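Local structure of 1-pyrroline-5-carboxylate dehydrogenase (Thermus thermophilus, 1UZB) at residues T2-P5 against F6-E9; K91-Q95 against E96-R100; G244-L247 against V248-R252. The protein probably catalyses the nucleotide-dependent oxidation of glutamate semialdehyde, the open form of 1-pyrroline-5-carboxylate, to glutamate during proline breakdown. All blocks are in the same frame, centred on the assembly; numbering follows the deposited sequence.

In the fold
All three contacts are local, each made within a few residues of one continuous run, but their settings differ. Contact 1 lies at the surface in the extended N-terminal segment, and water does much of the joining. Contact 2, partly buried, opens helix 95-111; there side-chain donors and backbone carbonyls meet directly. Contact 3, also partly buried, closes helix 242-248 with two aromatic rings and a sequence of helix-end backbone bonds. Contacts 1 and 2 have centres about 18 Å apart, and both reach D166 and E168 of the second subunit, through T2 and R100. Contact 3 touches no other chain and instead packs on helix 73-90, whose chain leads on into contact 2.

Contact 1. Residues T2-P5 against F6-E9; sequences TVEP and FRNE
From E4 through F6 the backbone is extended with polyproline II torsions, R7 carries on in a beta conformation, and no backbone hydrogen bond joins the two halves: E4 O and F6 N are 3.5 Å apart, at too poor an angle to bond. The polar link is made by side chains instead. OE2 of E4 approaches NH1 of R7 at the edge of the guanidinium, close to its plane, and forms a weak salt bridge of 3.4 Å. The N-H points well at its target (163°), so length rather than direction makes this bond weak. The carboxylate is turned 65° from the guanidinium plane, and the pairing is through one oxygen and one nitrogen, not the two-pronged kind. E4 reaches out with an extended chain, whereas R7 folds at its third torsion (chi3 -55°), which brings its terminal nitrogens back toward E4. This is what a polyproline II segment allows: with about three residues per turn, positions three apart emerge on roughly the same side. Water completes the link. One molecule donates to E4 OE2 at 2.9 Å and accepts from R7 NH2 at 3.3 Å; a second joins the same oxygen to NH1, weakly at the arginine end. A third, 2.8 Å from P5 O and 2.6 Å from R7 NH1, ties the guanidinium to the backbone. The R7 chain also passes P5 O, with CG 3.6 Å from that oxygen. F6 turns the other way: only its CB touches the preceding segment, 3.7 Å from P5 C. Its ring meets Y144 edge-to-face on helix 128-149 and packs on V160 of the third subunit. That same helix supplies R147, whose NH1 hydrogen-bonds to E4 O.

Contact 2. Residues K91-Q95 against E96-R100; sequences KDWPQ and EDRSR
Q95 and R98 cross nearly at right angles, their amide and guanidinium planes 62° apart. R98 NH2 donates to Q95 OE1 at 2.9 Å, almost straight (168°); the oxygen lies in the guanidinium plane, but the donor stands 49° above the carbonyl plane. The other end of the amide gives NE2 to S99 OG at 3.0 Å, a hydroxyl also bonded to A146 O, so both ends fix the amide's rotation. Shortening Q95 to an alanine removes both amide ends, and would probably leave R98 NH2 without its straight partner and the guanidinium freer to turn. Bent at its third torsion, R98 folds back over the loop: NH1 bonds weakly to K91 O at 3.2 Å and also to W90 O, while W93 O lies over one guanidinium face. Beside this, W93 presents CE3 to D97 CB at 3.5 Å, ring and carboxylate almost perpendicular, and P94 CD rests 3.5 Å from D97 OD2. D97 OD1 in turn takes R100 NH2 at 2.8 Å, an arginine that also salt-bridges E168 of the second subunit. With P94 as N-cap, its carbonyl receiving R98 N, this is a helix N-terminus whose first-turn side chains grip the incoming loop.

Contact 3. Residues G244-L247 against V248-R252; sequences GAYL and VEHPR
Y246 and H250 meet in a local contact at the C-terminal end of helix 242-248, where the chain leaves the helix for the loop that leads to strand 255-259. Their side chains lie side by side and point the same way. The imidazole turns its edge toward the phenol face in an offset edge-to-face pair, planes 85° apart and centroids 5.3 Å apart; the closest ring atoms are H250 CD2 and Y246 CE2, 3.7 Å apart. Y246 has CG anti to its own backbone nitrogen (chi1 -177°), which swings the ring out from the side of the helix, against H250 CD2. Beyond the rings, Y246 OH and H250 NE2 both hydrogen-bond to OE1 of E77 on helix 73-90, so one carboxylate oxygen joins the two polar ends. The far side of the imidazole is fixed too: R252 N donates to H250 ND1 at 2.9 Å, in the ring plane. An accepting ND1 is consistent with a neutral ring carrying its proton on NE2. The backbone shows the helix running out. V248 N reaches G244 O at 2.9 Å and E249 N reaches A245 O at 3.1 Å, both regular helical bonds. H250 N then turns back only three residues, to L247 O at 3.1 Å, coming from far above the carbonyl plane (73° out of it). K283 NZ donates to the carbonyl oxygens of both V248 and H250, placing a probably positive charge where the helix dipole is negative. On the inner side, L247 and V248 pack against V178 and I180 of strand 165-180. This is the helix end of a beta-alpha-beta crossover, between parallel strands 233-235 and 255-259, in what is probably the Rossmann-like nucleotide-binding domain of the aldehyde dehydrogenase fold.

Contact 1. Residues T2-P5 against F6-E9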
loop_
_atom_site.group_PDB
_atom_site.type_symbol
_atom_site.label_atom_id
_atom_site.label_comp_id
_atom_site.label_asym_id
_atom_site.label_seq_id
_atom_site.Cartn_x
_atom_site.Cartn_y
_atom_site.Cartn_z
ATOM N N THR A 2 7.308 -3.030 -15.616
ATOM C CA THR A 2 8.542 -2.897 -16.376
ATOM C C THR A 2 8.343 -2.069 -17.644
ATOM O O THR A 2 9.275 -1.871 -18.422
ATOM C CB THR A 2 9.112 -4.282 -16.749
ATOM O OG1 THR A 2 8.095 -5.069 -17.378
ATOM C CG2 THR A 2 9.604 -5.006 -15.505
ATOM N N VAL A 3 7.119 -1.588 -17.842
ATOM C CA VAL A 3 6.777 -0.761 -18.992
ATOM C C VAL A 3 6.025 0.458 -18.480
ATOM O O VAL A 3 5.616 0.498 -17.318
ATOM C CB VAL A 3 5.871 -1.513 -19.996
ATOM C CG1 VAL A 3 6.665 -2.607 -20.702
ATOM C CG2 VAL A 3 4.671 -2.111 -19.271
ATOM N N GLU A 4 5.849 1.455 -19.338
ATOM C CA GLU A 4 5.127 2.654 -18.938
ATOM C C GLU A 4 3.667 2.334 -18.658
ATOM O O GLU A 4 3.123 1.357 -19.174
ATOM C CB GLU A 4 5.209 3.721 -20.033
ATOM C CG GLU A 4 6.526 4.472 -20.067
ATOM C CD GLU A 4 6.573 5.509 -21.165
ATOM O OE1 GLU A 4 7.451 6.394 -21.104
ATOM O OE2 GLU A 4 5.741 5.434 -22.094
ATOM N N PRO A 5 3.014 3.149 -17.819
ATOM C CA PRO A 5 1.605 2.912 -17.507
ATOM C C PRO A 5 0.797 2.913 -18.801
ATOM O O PRO A 5 1.129 3.621 -19.754
ATOM C CB PRO A 5 1.247 4.094 -16.609
ATOM C CG PRO A 5 2.532 4.379 -15.906
ATOM C CD PRO A 5 3.551 4.265 -17.020
ATOM N N PHE A 6 -0.254 2.106 -18.833
ATOM C CA PHE A 6 -1.117 2.022 -20.000
ATOM C C PHE A 6 -1.721 3.370 -20.366
ATOM O O PHE A 6 -2.136 4.135 -19.494
ATOM C CB PHE A 6 -2.260 1.039 -19.735
ATOM C CG PHE A 6 -3.307 1.028 -20.810
ATOM C CD1 PHE A 6 -3.172 0.215 -21.931
ATOM C CD2 PHE A 6 -4.418 1.866 -20.718
ATOM C CE1 PHE A 6 -4.127 0.239 -22.948
ATOM C CE2 PHE A 6 -5.377 1.900 -21.724
ATOM C CZ PHE A 6 -5.233 1.086 -22.842
ATOM N N ARG A 7 -1.757 3.645 -21.666
ATOM C CA ARG A 7 -2.365 4.853 -22.206
ATOM C C ARG A 7 -3.071 4.410 -23.479
ATOM O O ARG A 7 -2.576 3.530 -24.188
ATOM C CB ARG A 7 -1.319 5.918 -22.559
ATOM C CG ARG A 7 -0.465 6.403 -21.397
ATOM C CD ARG A 7 0.032 7.825 -21.640
ATOM N NE ARG A 7 0.755 7.966 -22.901
ATOM C CZ ARG A 7 1.977 7.492 -23.127
ATOM N NH1 ARG A 7 2.626 6.842 -22.172
ATOM N NH2 ARG A 7 2.550 7.670 -24.310
ATOM N N ASN A 8 -4.227 4.994 -23.768
ATOM C CA ASN A 8 -4.944 4.628 -24.984
ATOM C C ASN A 8 -4.248 5.172 -26.226
ATOM O O ASN A 8 -3.686 6.269 -26.208
ATOM C CB ASN A 8 -6.382 5.153 -24.945
ATOM C CG ASN A 8 -7.216 4.490 -23.867
ATOM O OD1 ASN A 8 -7.282 4.967 -22.733
ATOM N ND2 ASN A 8 -7.848 3.376 -24.214
ATOM N N GLU A 9 -4.284 4.392 -27.302
ATOM C CA GLU A 9 -3.679 4.780 -28.572
ATOM C C GLU A 9 -4.527 5.902 -29.164
ATOM O O GLU A 9 -5.733 5.754 -29.319
ATOM C CB GLU A 9 -3.668 3.579 -29.520
ATOM C CG GLU A 9 -3.086 3.826 -30.909
ATOM C CD GLU A 9 -1.580 4.004 -30.908
ATOM O OE1 GLU A 9 -0.914 3.490 -29.987
ATOM O OE2 GLU A 9 -1.060 4.646 -31.845
HETATM O O HOH W 1 5.591 6.500 -24.794
HETATM O O HOH W 2 4.010 4.658 -23.825
HETATM O O HOH W 3 2.352 6.183 -19.624
#

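Contact 2. Residues K91-Q95 against E96-R100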
loop_
_atom_site.group_PDB
_atom_site.type_symbol
_atom_site.label_atom_id
_atom_site.label_comp_id
_atom_site.label_asym_id
_atom_site.label_seq_id
_atom_site.Cartn_x
_atom_site.Cartn_y
_atom_site.Cartn_z
ATOM N N LYS A 91 1.415 -22.838 -21.732
ATOM C CA LYS A 91 0.888 -22.602 -20.394
ATOM C C LYS A 91 2.012 -22.468 -19.369
ATOM O O LYS A 91 1.815 -21.866 -18.311
ATOM C CB LYS A 91 -0.037 -23.749 -19.976
ATOM C CG LYS A 91 0.696 -25.050 -19.680
ATOM C CD LYS A 91 -0.275 -26.185 -19.399
ATOM C CE LYS A 91 0.469 -27.452 -19.013
ATOM N NZ LYS A 91 1.214 -27.291 -17.736
ATOM N N ASP A 92 3.180 -23.029 -19.681
ATOM C CA ASP A 92 4.322 -22.978 -18.769
ATOM C C ASP A 92 5.242 -21.772 -18.948
ATOM O O ASP A 92 6.179 -21.585 -18.174
ATOM C CB ASP A 92 5.156 -24.262 -18.866
ATOM C CG ASP A 92 4.410 -25.486 -18.371
ATOM O OD1 ASP A 92 3.536 -25.343 -17.489
ATOM O OD2 ASP A 92 4.710 -26.597 -18.857
ATOM N N TRP A 93 5.001 -20.967 -19.978
ATOM C CA TRP A 93 5.812 -19.772 -20.191
ATOM C C TRP A 93 5.617 -18.824 -19.014
ATOM O O TRP A 93 4.503 -18.687 -18.503
ATOM C CB TRP A 93 5.361 -19.017 -21.445
ATOM C CG TRP A 93 5.950 -19.464 -22.739
ATOM C CD1 TRP A 93 6.040 -20.745 -23.207
ATOM C CD2 TRP A 93 6.464 -18.621 -23.777
ATOM N NE1 TRP A 93 6.574 -20.749 -24.473
ATOM C CE2 TRP A 93 6.844 -19.459 -24.847
ATOM C CE3 TRP A 93 6.636 -17.236 -23.905
ATOM C CZ2 TRP A 93 7.388 -18.957 -26.035
ATOM C CZ3 TRP A 93 7.175 -16.737 -25.085
ATOM C CH2 TRP A 93 7.545 -17.598 -26.134
ATOM N N PRO A 94 6.694 -18.173 -18.551
ATOM C CA PRO A 94 6.510 -17.242 -17.437
ATOM C C PRO A 94 5.579 -16.156 -17.976
ATOM O O PRO A 94 5.646 -15.816 -19.162
ATOM C CB PRO A 94 7.918 -16.708 -17.196
ATOM C CG PRO A 94 8.781 -17.880 -17.558
ATOM C CD PRO A 94 8.125 -18.406 -18.820
ATOM N N GLN A 95 4.716 -15.614 -17.126
ATOM C CA GLN A 95 3.795 -14.584 -17.590
ATOM C C GLN A 95 4.546 -13.399 -18.195
ATOM O O GLN A 95 4.095 -12.807 -19.176
ATOM C CB GLN A 95 2.890 -14.109 -16.451
ATOM C CG GLN A 95 1.839 -13.095 -16.899
ATOM C CD GLN A 95 0.985 -13.617 -18.041
ATOM O OE1 GLN A 95 0.293 -14.627 -17.902
ATOM N NE2 GLN A 95 1.034 -12.934 -19.176
ATOM N N GLU A 96 5.700 -13.059 -17.627
ATOM C CA GLU A 96 6.478 -11.940 -18.149
ATOM C C GLU A 96 6.849 -12.155 -19.618
ATOM O O GLU A 96 6.876 -11.205 -20.411
ATOM C CB GLU A 96 7.746 -11.733 -17.319
ATOM C CG GLU A 96 7.506 -11.162 -15.921
ATOM C CD GLU A 96 7.006 -12.190 -14.921
ATOM O OE1 GLU A 96 6.672 -11.789 -13.785
ATOM O OE2 GLU A 96 6.957 -13.391 -15.258
ATOM N N ASP A 97 7.127 -13.408 -19.970
ATOM C CA ASP A 97 7.490 -13.779 -21.337
ATOM C C ASP A 97 6.293 -13.667 -22.280
ATOM O O ASP A 97 6.417 -13.162 -23.397
ATOM C CB ASP A 97 8.039 -15.213 -21.375
ATOM C CG ASP A 97 9.412 -15.343 -20.736
ATOM O OD1 ASP A 97 9.845 -14.422 -20.015
ATOM O OD2 ASP A 97 10.058 -16.390 -20.953
ATOM N N ARG A 98 5.132 -14.142 -21.837
ATOM C CA ARG A 98 3.940 -14.055 -22.675
ATOM C C ARG A 98 3.539 -12.596 -22.870
ATOM O O ARG A 98 3.151 -12.188 -23.969
ATOM C CB ARG A 98 2.776 -14.837 -22.053
ATOM C CG ARG A 98 2.949 -16.358 -22.092
ATOM C CD ARG A 98 1.641 -17.081 -21.774
ATOM N NE ARG A 98 1.221 -16.835 -20.399
ATOM C CZ ARG A 98 1.312 -17.725 -19.417
ATOM N NH1 ARG A 98 1.792 -18.940 -19.648
ATOM N NH2 ARG A 98 0.963 -17.386 -18.184
ATOM N N SER A 99 3.636 -11.805 -21.807
ATOM C CA SER A 99 3.274 -10.396 -21.904
ATOM C C SER A 99 4.200 -9.641 -22.855
ATOM O O SER A 99 3.740 -8.793 -23.623
ATOM C CB SER A 99 3.268 -9.747 -20.517
ATOM O OG SER A 99 2.158 -10.219 -19.762
ATOM N N ARG A 100 5.498 -9.937 -22.820
ATOM C CA ARG A 100 6.416 -9.267 -23.734
ATOM C C ARG A 100 6.062 -9.628 -25.177
ATOM O O ARG A 100 6.205 -8.801 -26.072
ATOM C CB ARG A 100 7.871 -9.649 -23.440
ATOM C CG ARG A 100 8.520 -8.838 -22.324
ATOM C CD ARG A 100 10.000 -9.196 -22.158
ATOM N NE ARG A 100 10.219 -10.436 -21.415
ATOM C CZ ARG A 100 10.256 -10.516 -20.087
ATOM N NH1 ARG A 100 10.093 -9.427 -19.348
ATOM N NH2 ARG A 100 10.448 -11.690 -19.494
HETATM O O HOH W 4 1.310 -19.629 -16.580
#

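Contact 3. Residues G244-L247 against V248-R252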
loop_
_atom_site.group_PDB
_atom_site.type_symbol
_atom_site.label_atom_id
_atom_site.label_comp_id
_atom_site.label_asym_id
_atom_site.label_seq_id
_atom_site.Cartn_x
_atom_site.Cartn_y
_atom_site.Cartn_z
ATOM N N GLY A 244 -17.705 -23.303 -37.220
ATOM C CA GLY A 244 -18.154 -22.885 -35.904
ATOM C C GLY A 244 -18.917 -23.948 -35.138
ATOM O O GLY A 244 -18.670 -24.167 -33.950
ATOM N N ALA A 245 -19.850 -24.610 -35.811
ATOM C CA ALA A 245 -20.646 -25.649 -35.174
ATOM C C ALA A 245 -19.762 -26.806 -34.721
ATOM O O ALA A 245 -19.887 -27.297 -33.600
ATOM C CB ALA A 245 -21.713 -26.156 -36.137
ATOM N N TYR A 246 -18.865 -27.236 -35.599
ATOM C CA TYR A 246 -17.966 -28.341 -35.299
ATOM C C TYR A 246 -17.140 -28.084 -34.038
ATOM O O TYR A 246 -16.991 -28.968 -33.192
ATOM C CB TYR A 246 -17.031 -28.584 -36.486
ATOM C CG TYR A 246 -16.106 -29.766 -36.316
ATOM C CD1 TYR A 246 -16.585 -31.073 -36.419
ATOM C CD2 TYR A 246 -14.752 -29.578 -36.048
ATOM C CE1 TYR A 246 -15.734 -32.164 -36.261
ATOM C CE2 TYR A 246 -13.892 -30.663 -35.886
ATOM C CZ TYR A 246 -14.390 -31.954 -35.996
ATOM O OH TYR A 246 -13.545 -33.032 -35.850
ATOM N N LEU A 247 -16.604 -26.875 -33.908
ATOM C CA LEU A 247 -15.785 -26.536 -32.750
ATOM C C LEU A 247 -16.589 -26.287 -31.477
ATOM O O LEU A 247 -16.223 -26.765 -30.403
ATOM C CB LEU A 247 -14.912 -25.321 -33.071
ATOM C CG LEU A 247 -13.815 -25.627 -34.094
ATOM C CD1 LEU A 247 -13.106 -24.344 -34.496
ATOM C CD2 LEU A 247 -12.837 -26.626 -33.495
ATOM N N VAL A 248 -17.681 -25.542 -31.595
ATOM C CA VAL A 248 -18.517 -25.252 -30.439
ATOM C C VAL A 248 -19.029 -26.527 -29.767
ATOM O O VAL A 248 -19.086 -26.606 -28.539
ATOM C CB VAL A 248 -19.719 -24.362 -30.839
ATOM C CG1 VAL A 248 -20.751 -24.334 -29.722
ATOM C CG2 VAL A 248 -19.232 -22.946 -31.145
ATOM N N GLU A 249 -19.387 -27.524 -30.571
ATOM C CA GLU A 249 -19.919 -28.786 -30.055
ATOM C C GLU A 249 -18.862 -29.864 -29.804
ATOM O O GLU A 249 -19.176 -30.946 -29.306
ATOM C CB GLU A 249 -20.969 -29.338 -31.025
ATOM C CG GLU A 249 -22.112 -28.377 -31.322
ATOM C CD GLU A 249 -23.086 -28.925 -32.349
ATOM O OE1 GLU A 249 -22.643 -29.282 -33.463
ATOM O OE2 GLU A 249 -24.297 -28.991 -32.048
ATOM N N HIS A 250 -17.614 -29.563 -30.135
ATOM C CA HIS A 250 -16.518 -30.514 -29.981
ATOM C C HIS A 250 -16.237 -30.868 -28.521
ATOM O O HIS A 250 -16.202 -29.994 -27.652
ATOM C CB HIS A 250 -15.259 -29.935 -30.630
ATOM C CG HIS A 250 -14.251 -30.964 -31.035
ATOM N ND1 HIS A 250 -13.574 -31.749 -30.125
ATOM C CD2 HIS A 250 -13.791 -31.324 -32.258
ATOM C CE1 HIS A 250 -12.741 -32.546 -30.770
ATOM N NE2 HIS A 250 -12.853 -32.307 -32.064
ATOM N N PRO A 251 -16.036 -32.161 -28.226
ATOM C CA PRO A 251 -15.760 -32.541 -26.838
ATOM C C PRO A 251 -14.414 -32.024 -26.334
ATOM O O PRO A 251 -14.200 -31.921 -25.127
ATOM C CB PRO A 251 -15.813 -34.068 -26.880
ATOM C CG PRO A 251 -15.366 -34.384 -28.279
ATOM C CD PRO A 251 -16.104 -33.350 -29.096
ATOM N N ARG A 252 -13.518 -31.681 -27.257
ATOM C CA ARG A 252 -12.193 -31.199 -26.878
ATOM C C ARG A 252 -11.987 -29.683 -26.929
ATOM O O ARG A 252 -10.855 -29.203 -26.851
ATOM C CB ARG A 252 -11.123 -31.898 -27.721
ATOM C CG ARG A 252 -11.073 -33.405 -27.518
ATOM C CD ARG A 252 -10.753 -33.761 -26.074
ATOM N NE ARG A 252 -9.448 -33.252 -25.661
ATOM C CZ ARG A 252 -8.920 -33.437 -24.455
ATOM N NH1 ARG A 252 -9.583 -34.124 -23.535
ATOM N NH2 ARG A 252 -7.725 -32.934 -24.168
#